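Local coordinates for ficolin-3 (Homo sapiens, PDB 2J60), which probably recognises sugars on microbial surfaces through its fibrinogen-like domain, as a soluble lectin of innate immunity, at residues A[113-118]-A[134-139]; A[179-184]-A[200-205]. All coordinates share one frame; numbering follows the deposited sequence.

Contact 1 of 2, residues A[113-118]-A[134-139]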
ATOM      1  N   THR A 113      -9.558 -10.434  -6.603  1.00 30.91           N
ATOM      2  CA  THR A 113     -10.476  -9.307  -6.764  1.00 29.39           C
ATOM      3  C   THR A 113      -9.639  -8.044  -6.681  1.00 27.97           C
ATOM      4  O   THR A 113      -8.541  -8.061  -6.142  1.00 27.65           O
ATOM      5  CB  THR A 113     -11.552  -9.275  -5.681  1.00 29.78           C
ATOM      6  OG1 THR A 113     -10.933  -9.208  -4.397  1.00 29.61           O
ATOM      7  CG2 THR A 113     -12.481 -10.514  -5.738  1.00 28.47           C
ATOM      8  N   PHE A 114     -10.117  -6.968  -7.305  0.50 27.67           N
ATOM      9  CA  PHE A 114      -9.318  -5.751  -7.487  0.50 26.27           C
ATOM     10  C   PHE A 114     -10.134  -4.478  -7.299  0.50 26.64           C
ATOM     11  O   PHE A 114     -11.350  -4.494  -7.460  0.50 25.93           O
ATOM     12  CB  PHE A 114      -8.660  -5.725  -8.871  0.50 25.91           C
ATOM     13  CG  PHE A 114      -9.551  -5.195  -9.963  0.50 24.08           C
ATOM     14  CD1 PHE A 114      -9.423  -3.890 -10.414  0.50 24.40           C
ATOM     15  CD2 PHE A 114     -10.519  -6.013 -10.557  0.50 25.24           C
ATOM     16  CE1 PHE A 114     -10.254  -3.406 -11.433  0.50 25.22           C
ATOM     17  CE2 PHE A 114     -11.354  -5.530 -11.561  0.50 23.31           C
ATOM     18  CZ  PHE A 114     -11.214  -4.227 -11.998  0.50 23.84           C
ATOM     19  N   ALA A 115      -9.448  -3.384  -6.964  1.00 25.19           N
ATOM     20  CA  ALA A 115     -10.077  -2.084  -6.770  1.00 26.00           C
ATOM     21  C   ALA A 115      -9.150  -1.044  -7.373  1.00 25.30           C
ATOM     22  O   ALA A 115      -7.926  -1.157  -7.237  1.00 24.40           O
ATOM     23  CB  ALA A 115     -10.318  -1.826  -5.306  1.00 24.96           C
ATOM     24  N   HIS A 116      -9.729  -0.075  -8.088  1.00 25.53           N
ATOM     25  CA  HIS A 116      -8.975   0.924  -8.844  1.00 24.96           C
ATOM     26  C   HIS A 116      -9.467   2.327  -8.507  1.00 26.09           C
ATOM     27  O   HIS A 116     -10.680   2.603  -8.598  1.00 26.68           O
ATOM     28  CB  HIS A 116      -9.122   0.650 -10.340  0.50 25.76           C
ATOM     29  CG  HIS A 116      -8.549  -0.665 -10.769  0.50 25.24           C
ATOM     30  ND1 HIS A 116      -7.405  -0.762 -11.533  0.50 26.84           N
ATOM     31  CD2 HIS A 116      -8.943  -1.937 -10.521  0.50 26.85           C
ATOM     32  CE1 HIS A 116      -7.123  -2.035 -11.743  0.50 26.17           C
ATOM     33  NE2 HIS A 116      -8.036  -2.771 -11.137  0.50 26.81           N
ATOM     34  N   TYR A 117      -8.536   3.206  -8.127  1.00 24.81           N
ATOM     35  CA  TYR A 117      -8.842   4.616  -7.820  1.00 24.98           C
ATOM     36  C   TYR A 117      -8.046   5.518  -8.752  1.00 24.76           C
ATOM     37  O   TYR A 117      -6.875   5.222  -9.048  1.00 25.30           O
ATOM     38  CB  TYR A 117      -8.499   4.941  -6.362  1.00 24.56           C
ATOM     39  CG  TYR A 117      -9.275   4.098  -5.379  1.00 25.43           C
ATOM     40  CD1 TYR A 117     -10.430   4.576  -4.782  1.00 24.32           C
ATOM     41  CD2 TYR A 117      -8.844   2.800  -5.053  1.00 25.50           C
ATOM     42  CE1 TYR A 117     -11.157   3.780  -3.882  1.00 25.93           C
ATOM     43  CE2 TYR A 117      -9.554   2.009  -4.155  1.00 24.56           C
ATOM     44  CZ  TYR A 117     -10.702   2.501  -3.581  1.00 25.37           C
ATOM     45  OH  TYR A 117     -11.386   1.692  -2.702  1.00 29.70           O
ATOM     46  N   ALA A 118      -8.669   6.607  -9.219  1.00 25.54           N
ATOM     47  CA  ALA A 118      -8.098   7.452 -10.284  1.00 26.37           C
ATOM     48  C   ALA A 118      -6.717   8.043  -9.955  1.00 26.40           C
ATOM     49  O   ALA A 118      -5.847   8.095 -10.812  1.00 26.10           O
ATOM     50  CB  ALA A 118      -9.084   8.603 -10.670  1.00 25.31           C
ATOM     51  N   GLY A 134      -8.062   9.693  -5.193  1.00 26.65           N
ATOM     52  CA  GLY A 134      -9.021   9.971  -6.268  1.00 27.25           C
ATOM     53  C   GLY A 134     -10.258   9.106  -6.155  1.00 27.94           C
ATOM     54  O   GLY A 134     -10.389   8.291  -5.233  1.00 26.97           O
ATOM     55  N   LYS A 135     -11.183   9.272  -7.093  1.00 27.66           N
ATOM     56  CA  LYS A 135     -12.435   8.524  -7.009  1.00 29.42           C
ATOM     57  C   LYS A 135     -12.285   7.085  -7.500  1.00 29.30           C
ATOM     58  O   LYS A 135     -11.478   6.787  -8.375  1.00 29.55           O
ATOM     59  CB  LYS A 135     -13.532   9.220  -7.823  1.00 30.92           C
ATOM     60  CG  LYS A 135     -13.833  10.665  -7.405  1.00 33.40           C
ATOM     61  CD  LYS A 135     -14.695  10.704  -6.146  1.00 37.20           C
ATOM     62  CE  LYS A 135     -14.842  12.151  -5.623  1.00 39.31           C
ATOM     63  NZ  LYS A 135     -15.719  12.220  -4.422  1.00 41.77           N
ATOM     64  N   PHE A 136     -13.101   6.210  -6.933  1.00 30.30           N
ATOM     65  CA  PHE A 136     -13.163   4.811  -7.291  1.00 29.73           C
ATOM     66  C   PHE A 136     -13.633   4.665  -8.733  1.00 30.88           C
ATOM     67  O   PHE A 136     -14.659   5.231  -9.114  1.00 28.80           O
ATOM     68  CB  PHE A 136     -14.137   4.129  -6.334  1.00 30.90           C
ATOM     69  CG  PHE A 136     -14.302   2.655  -6.555  1.00 31.99           C
ATOM     70  CD1 PHE A 136     -13.389   1.749  -6.025  1.00 33.03           C
ATOM     71  CD2 PHE A 136     -15.409   2.164  -7.244  1.00 32.91           C
ATOM     72  CE1 PHE A 136     -13.557   0.366  -6.196  1.00 32.52           C
ATOM     73  CE2 PHE A 136     -15.588   0.802  -7.432  1.00 32.42           C
ATOM     74  CZ  PHE A 136     -14.657  -0.109  -6.916  1.00 33.32           C
ATOM     75  N   SER A 137     -12.887   3.916  -9.541  1.00 30.24           N
ATOM     76  CA  SER A 137     -13.312   3.707 -10.919  1.00 32.26           C
ATOM     77  C   SER A 137     -13.991   2.358 -11.064  1.00 32.94           C
ATOM     78  O   SER A 137     -15.172   2.299 -11.362  1.00 34.59           O
ATOM     79  CB  SER A 137     -12.161   3.854 -11.905  1.00 32.20           C
ATOM     80  OG  SER A 137     -11.242   2.793 -11.769  1.00 34.15           O
ATOM     81  N   GLU A 138     -13.265   1.268 -10.841  1.00 34.03           N
ATOM     82  CA  GLU A 138     -13.893  -0.066 -10.908  1.00 34.31           C
ATOM     83  C   GLU A 138     -13.213  -1.048  -9.972  1.00 33.74           C
ATOM     84  O   GLU A 138     -12.080  -0.834  -9.541  1.00 31.93           O
ATOM     85  CB  GLU A 138     -13.864  -0.614 -12.344  1.00 35.07           C
ATOM     86  CG  GLU A 138     -12.479  -0.520 -12.982  1.00 38.71           C
ATOM     87  CD  GLU A 138     -12.334  -1.342 -14.256  0.75 40.52           C
ATOM     88  OE1 GLU A 138     -13.170  -2.245 -14.501  0.75 43.40           O
ATOM     89  OE2 GLU A 138     -11.374  -1.085 -15.013  0.75 41.41           O
ATOM     90  N   GLY A 139     -13.909  -2.125  -9.650  1.00 33.17           N
ATOM     91  CA  GLY A 139     -13.288  -3.167  -8.858  1.00 33.48           C
ATOM     92  C   GLY A 139     -14.250  -4.131  -8.231  1.00 33.00           C
ATOM     93  O   GLY A 139     -15.136  -3.746  -7.477  1.00 33.50           O
TER

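Contact 2 of 2, residues A[179-184]-A[200-205]. With ABE (alpha-D-Abequopyranose), chain D.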
ATOM      1  N   SER A 179     -11.773   5.536  12.824  1.00 34.37           N
ATOM      2  CA  SER A 179     -12.034   4.924  14.117  1.00 35.94           C
ATOM      3  C   SER A 179     -12.872   3.669  13.960  1.00 35.99           C
ATOM      4  O   SER A 179     -13.974   3.618  14.508  1.00 37.51           O
ATOM      5  CB  SER A 179     -12.750   5.900  15.064  1.00 35.92           C
ATOM      6  OG  SER A 179     -13.862   6.504  14.426  1.00 37.63           O
ATOM      7  N   CYS A 180     -12.350   2.644  13.269  1.00 36.17           N
ATOM      8  CA  CYS A 180     -10.963   2.652  12.758  1.00 35.38           C
ATOM      9  C   CYS A 180     -10.749   2.511  11.248  1.00 34.10           C
ATOM     10  O   CYS A 180      -9.968   3.281  10.660  1.00 32.81           O
ATOM     11  CB  CYS A 180     -10.111   1.620  13.484  1.00 36.44           C
ATOM     12  SG  CYS A 180      -9.831   2.033  15.221  1.00 38.18           S
ATOM     13  N   TYR A 181     -11.428   1.556  10.614  0.50 32.64           N
ATOM     14  CA  TYR A 181     -11.201   1.359   9.185  0.50 32.11           C
ATOM     15  C   TYR A 181     -12.291   0.632   8.397  0.50 32.38           C
ATOM     16  O   TYR A 181     -13.175  -0.023   8.956  0.50 32.64           O
ATOM     17  CB  TYR A 181      -9.879   0.614   8.977  0.50 30.69           C
ATOM     18  CG  TYR A 181      -9.899  -0.795   9.515  0.50 29.41           C
ATOM     19  CD1 TYR A 181     -10.336  -1.852   8.727  0.50 27.99           C
ATOM     20  CD2 TYR A 181      -9.483  -1.071  10.816  0.50 28.75           C
ATOM     21  CE1 TYR A 181     -10.363  -3.129   9.206  0.50 27.70           C
ATOM     22  CE2 TYR A 181      -9.506  -2.365  11.308  0.50 27.82           C
ATOM     23  CZ  TYR A 181      -9.942  -3.387  10.491  0.50 26.75           C
ATOM     24  OH  TYR A 181      -9.966  -4.674  10.962  0.50 26.26           O
ATOM     25  N   ARG A 182     -12.179   0.749   7.074  1.00 32.73           N
ATOM     26  CA  ARG A 182     -12.914  -0.072   6.126  1.00 32.09           C
ATOM     27  C   ARG A 182     -11.906  -1.021   5.442  1.00 32.22           C
ATOM     28  O   ARG A 182     -12.290  -2.058   4.902  1.00 31.74           O
ATOM     29  CB  ARG A 182     -13.607   0.810   5.069  1.00 33.34           C
ATOM     30  CG  ARG A 182     -14.769   1.674   5.604  1.00 35.34           C
ATOM     31  CD  ARG A 182     -16.133   1.075   5.277  1.00 35.52           C
ATOM     32  NE  ARG A 182     -16.266   0.859   3.841  1.00 37.84           N
ATOM     33  CZ  ARG A 182     -17.054  -0.059   3.300  1.00 36.93           C
ATOM     34  NH1 ARG A 182     -17.788  -0.842   4.078  1.00 37.84           N
ATOM     35  NH2 ARG A 182     -17.106  -0.191   1.988  1.00 37.83           N
ATOM     36  N   SER A 183     -10.614  -0.651   5.471  1.00 30.42           N
ATOM     37  CA  SER A 183      -9.516  -1.504   4.968  1.00 28.31           C
ATOM     38  C   SER A 183      -8.337  -1.450   5.939  1.00 27.15           C
ATOM     39  O   SER A 183      -8.141  -0.457   6.660  1.00 28.21           O
ATOM     40  CB  SER A 183      -9.057  -1.092   3.566  1.00 27.39           C
ATOM     41  OG  SER A 183      -8.720   0.294   3.542  1.00 28.61           O
ATOM     42  N   ASN A 184      -7.537  -2.509   5.943  1.00 28.07           N
ATOM     43  CA  ASN A 184      -6.457  -2.645   6.921  1.00 27.06           C
ATOM     44  C   ASN A 184      -5.375  -3.554   6.332  1.00 27.43           C
ATOM     45  O   ASN A 184      -4.993  -4.548   6.934  1.00 28.09           O
ATOM     46  CB  ASN A 184      -7.039  -3.242   8.206  1.00 27.95           C
ATOM     47  CG  ASN A 184      -6.107  -3.133   9.402  1.00 28.97           C
ATOM     48  OD1 ASN A 184      -5.499  -2.077   9.663  1.00 29.73           O
ATOM     49  ND2 ASN A 184      -5.993  -4.229  10.150  1.00 29.48           N
ATOM     50  N   GLY A 200      -7.912  -8.127  10.811  1.00 38.68           N
ATOM     51  CA  GLY A 200      -6.785  -8.636  10.010  1.00 35.55           C
ATOM     52  C   GLY A 200      -6.527  -7.832   8.743  1.00 33.67           C
ATOM     53  O   GLY A 200      -6.729  -6.617   8.721  1.00 34.10           O
ATOM     54  N   ILE A 201      -6.080  -8.521   7.697  1.00 30.99           N
ATOM     55  CA  ILE A 201      -5.834  -7.937   6.380  1.00 29.68           C
ATOM     56  C   ILE A 201      -7.184  -7.912   5.674  1.00 29.57           C
ATOM     57  O   ILE A 201      -7.505  -8.768   4.847  1.00 30.11           O
ATOM     58  CB  ILE A 201      -4.727  -8.745   5.605  1.00 29.28           C
ATOM     59  CG1 ILE A 201      -3.391  -8.685   6.370  1.00 27.85           C
ATOM     60  CG2 ILE A 201      -4.530  -8.229   4.182  1.00 25.30           C
ATOM     61  CD1 ILE A 201      -2.336  -9.716   5.900  1.00 27.93           C
ATOM     62  N   ASP A 202      -7.982  -6.920   6.050  1.00 31.10           N
ATOM     63  CA  ASP A 202      -9.396  -6.878   5.749  1.00 31.62           C
ATOM     64  C   ASP A 202      -9.683  -5.835   4.663  1.00 31.87           C
ATOM     65  O   ASP A 202      -9.001  -4.797   4.577  1.00 30.45           O
ATOM     66  CB  ASP A 202     -10.186  -6.502   7.013  1.00 31.92           C
ATOM     67  CG  ASP A 202      -9.970  -7.474   8.191  1.00 33.25           C
ATOM     68  OD1 ASP A 202      -9.533  -8.631   7.990  1.00 33.63           O
ATOM     69  OD2 ASP A 202     -10.236  -7.050   9.337  1.00 34.22           O
ATOM     70  N   TRP A 203     -10.680  -6.131   3.831  1.00 31.35           N
ATOM     71  CA  TRP A 203     -11.260  -5.173   2.871  1.00 31.69           C
ATOM     72  C   TRP A 203     -12.799  -5.182   3.065  1.00 32.95           C
ATOM     73  O   TRP A 203     -13.463  -6.123   2.655  1.00 32.10           O
ATOM     74  CB  TRP A 203     -10.850  -5.562   1.438  1.00 29.78           C
ATOM     75  CG  TRP A 203     -11.076  -4.498   0.362  1.00 30.15           C
ATOM     76  CD1 TRP A 203     -12.103  -4.463  -0.535  1.00 29.73           C
ATOM     77  CD2 TRP A 203     -10.253  -3.343   0.063  1.00 29.53           C
ATOM     78  NE1 TRP A 203     -11.989  -3.364  -1.354  1.00 29.85           N
ATOM     79  CE2 TRP A 203     -10.866  -2.662  -1.010  1.00 28.81           C
ATOM     80  CE3 TRP A 203      -9.069  -2.824   0.601  1.00 29.90           C
ATOM     81  CZ2 TRP A 203     -10.328  -1.487  -1.567  1.00 28.89           C
ATOM     82  CZ3 TRP A 203      -8.539  -1.657   0.056  1.00 29.84           C
ATOM     83  CH2 TRP A 203      -9.172  -1.003  -1.020  1.00 29.39           C
ATOM     84  N   ALA A 204     -13.365  -4.163   3.716  1.00 34.95           N
ATOM     85  CA  ALA A 204     -14.774  -4.279   4.166  1.00 35.58           C
ATOM     86  C   ALA A 204     -15.771  -4.634   3.051  1.00 36.79           C
ATOM     87  O   ALA A 204     -16.584  -5.539   3.211  1.00 38.20           O
ATOM     88  CB  ALA A 204     -15.228  -3.023   4.922  1.00 34.66           C
ATOM     89  N   SER A 205     -15.696  -3.935   1.922  1.00 37.44           N
ATOM     90  CA  SER A 205     -16.617  -4.149   0.820  1.00 39.08           C
ATOM     91  C   SER A 205     -16.351  -5.462   0.101  1.00 40.36           C
ATOM     92  O   SER A 205     -17.136  -5.883  -0.751  1.00 41.22           O
ATOM     93  CB  SER A 205     -16.479  -3.025  -0.190  1.00 39.28           C
ATOM     94  OG  SER A 205     -15.133  -2.961  -0.629  1.00 40.21           O
TER
HETATM   95  C1  ABE D1277     -12.746  -1.263  12.954  1.00 53.53           C
HETATM   96  C2  ABE D1277     -13.574  -2.419  12.399  1.00 53.08           C
HETATM   97  C3  ABE D1277     -14.944  -2.498  13.055  1.00 54.14           C
HETATM   98  C4  ABE D1277     -14.811  -2.447  14.575  1.00 54.64           C
HETATM   99  C5  ABE D1277     -13.956  -1.247  14.983  1.00 54.24           C
HETATM  100  C6  ABE D1277     -13.816  -1.121  16.499  1.00 54.79           C
HETATM  101  O1  ABE D1277     -13.318   0.009  12.589  1.00 52.71           O
HETATM  102  O2  ABE D1277     -13.745  -2.288  10.986  1.00 53.99           O
HETATM  103  O5  ABE D1277     -12.670  -1.378  14.378  1.00 53.06           O

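Contact 1 of 2, residues A[113-118]-A[134-139]
Edge-to-face, the ring of F136 meets that of Y117 with the planes 70° apart, and CD1 of F136 comes to 3.7 Å from CE1 of Y117. The F136 ring gets there because its CG lies anti to the backbone N (chi1 -179°), which also lets CE1 rest against the methyl of A115. A third ring, F114, works through its flat side in the modelled conformer, one of two: CA of G139 sits 3.9 Å from the ring centroid, almost on the ring normal, a CH-pi contact. In that conformer the carboxylate end of E138 also comes to the rim of the ring, where OE1 is 3.7 Å from CZ of F114, with the ring and carboxylate planes steeply inclined.

These side chains dress the two arms of an antiparallel beta hairpin, strands 112-122 and 131-138, on the sheet of the fibrinogen-like domain. Y117 and F136 form a non-hydrogen-bonded pair in it and share one face.

Backbone bonds join the arms. One is nearly straight: the N-H of S137 points to O of H116 at 2.7 Å, and OG of S137 adds a weak bond to the same oxygen. Farther along, N of A118 reaches O of K135 at 2.9 Å. N of H116 makes a bent, weak bond to O of E138. Beyond the hairpin, the hydroxyl of Y117 is hydrogen-bonded to OD1 of D143 and N of L145.

Contact 2 of 2, residues A[179-184]-A[200-205]
A sugar-binding site of the fibrinogen-like domain is built on this contact: residues 179-184 carry the bound abequose, and residues 200-205 brace them. The peptide bond before C180 is cis, and the N-H groups of C180 and Y181 converge on O1 of the sugar, at 2.9 Å from C180 N. O2 of the sugar donates in turn to O of Y181. In the modelled conformer of Y181, one of two, the sugar lies over one face of the ring and CB of N184 packs on the opposite face.

The OH of Y181 donates to OD2 of D202 at 2.9 Å, on the anti side, 25° out of the carboxylate plane. From above the same face, N of G200 reaches this oxygen at 3.0 Å, and N of G210 is a further donor. The buried D202 is thus a second-shell residue that helps hold the end of the tyrosine in place.

Backbone bonds tie the loops: N of A204 to O of R182 at 2.6 Å, and N of N184 to O of D202 at 3.0 Å. With CG anti to the backbone N (chi1 -166°), N184 carries ND2 to O of G200. The guanidinium of R182 lays one face over CB of A204, while NH2 bonds to O of D143.

Around these loops, C180, Y181 and N184 lean on helix 167-171, whose C167 forms a disulfide with C180, and W203 packs against strands 101-106 and 112-122.

How the contacts relate
Contacts 1 and 2 follow one another along the chain, and their centres lie 16 Å apart, yet they touch through W203. CZ2 of its indole is 3.5 Å from OH of Y117 and 3.8 Å from CB of A115, so the hairpin of contact 1 forms part of the bed on which the 200-205 loop rests. D143 links them as well, through its carboxylate to Y117 and its carbonyl to R182. The abequose is bound at contact 2, whose Y181 side chain is about 13 Å from a calcium ion. In this domain, then, the hairpin packs against the 200-205 segment, which braces the 179-184 segment that holds the sugar.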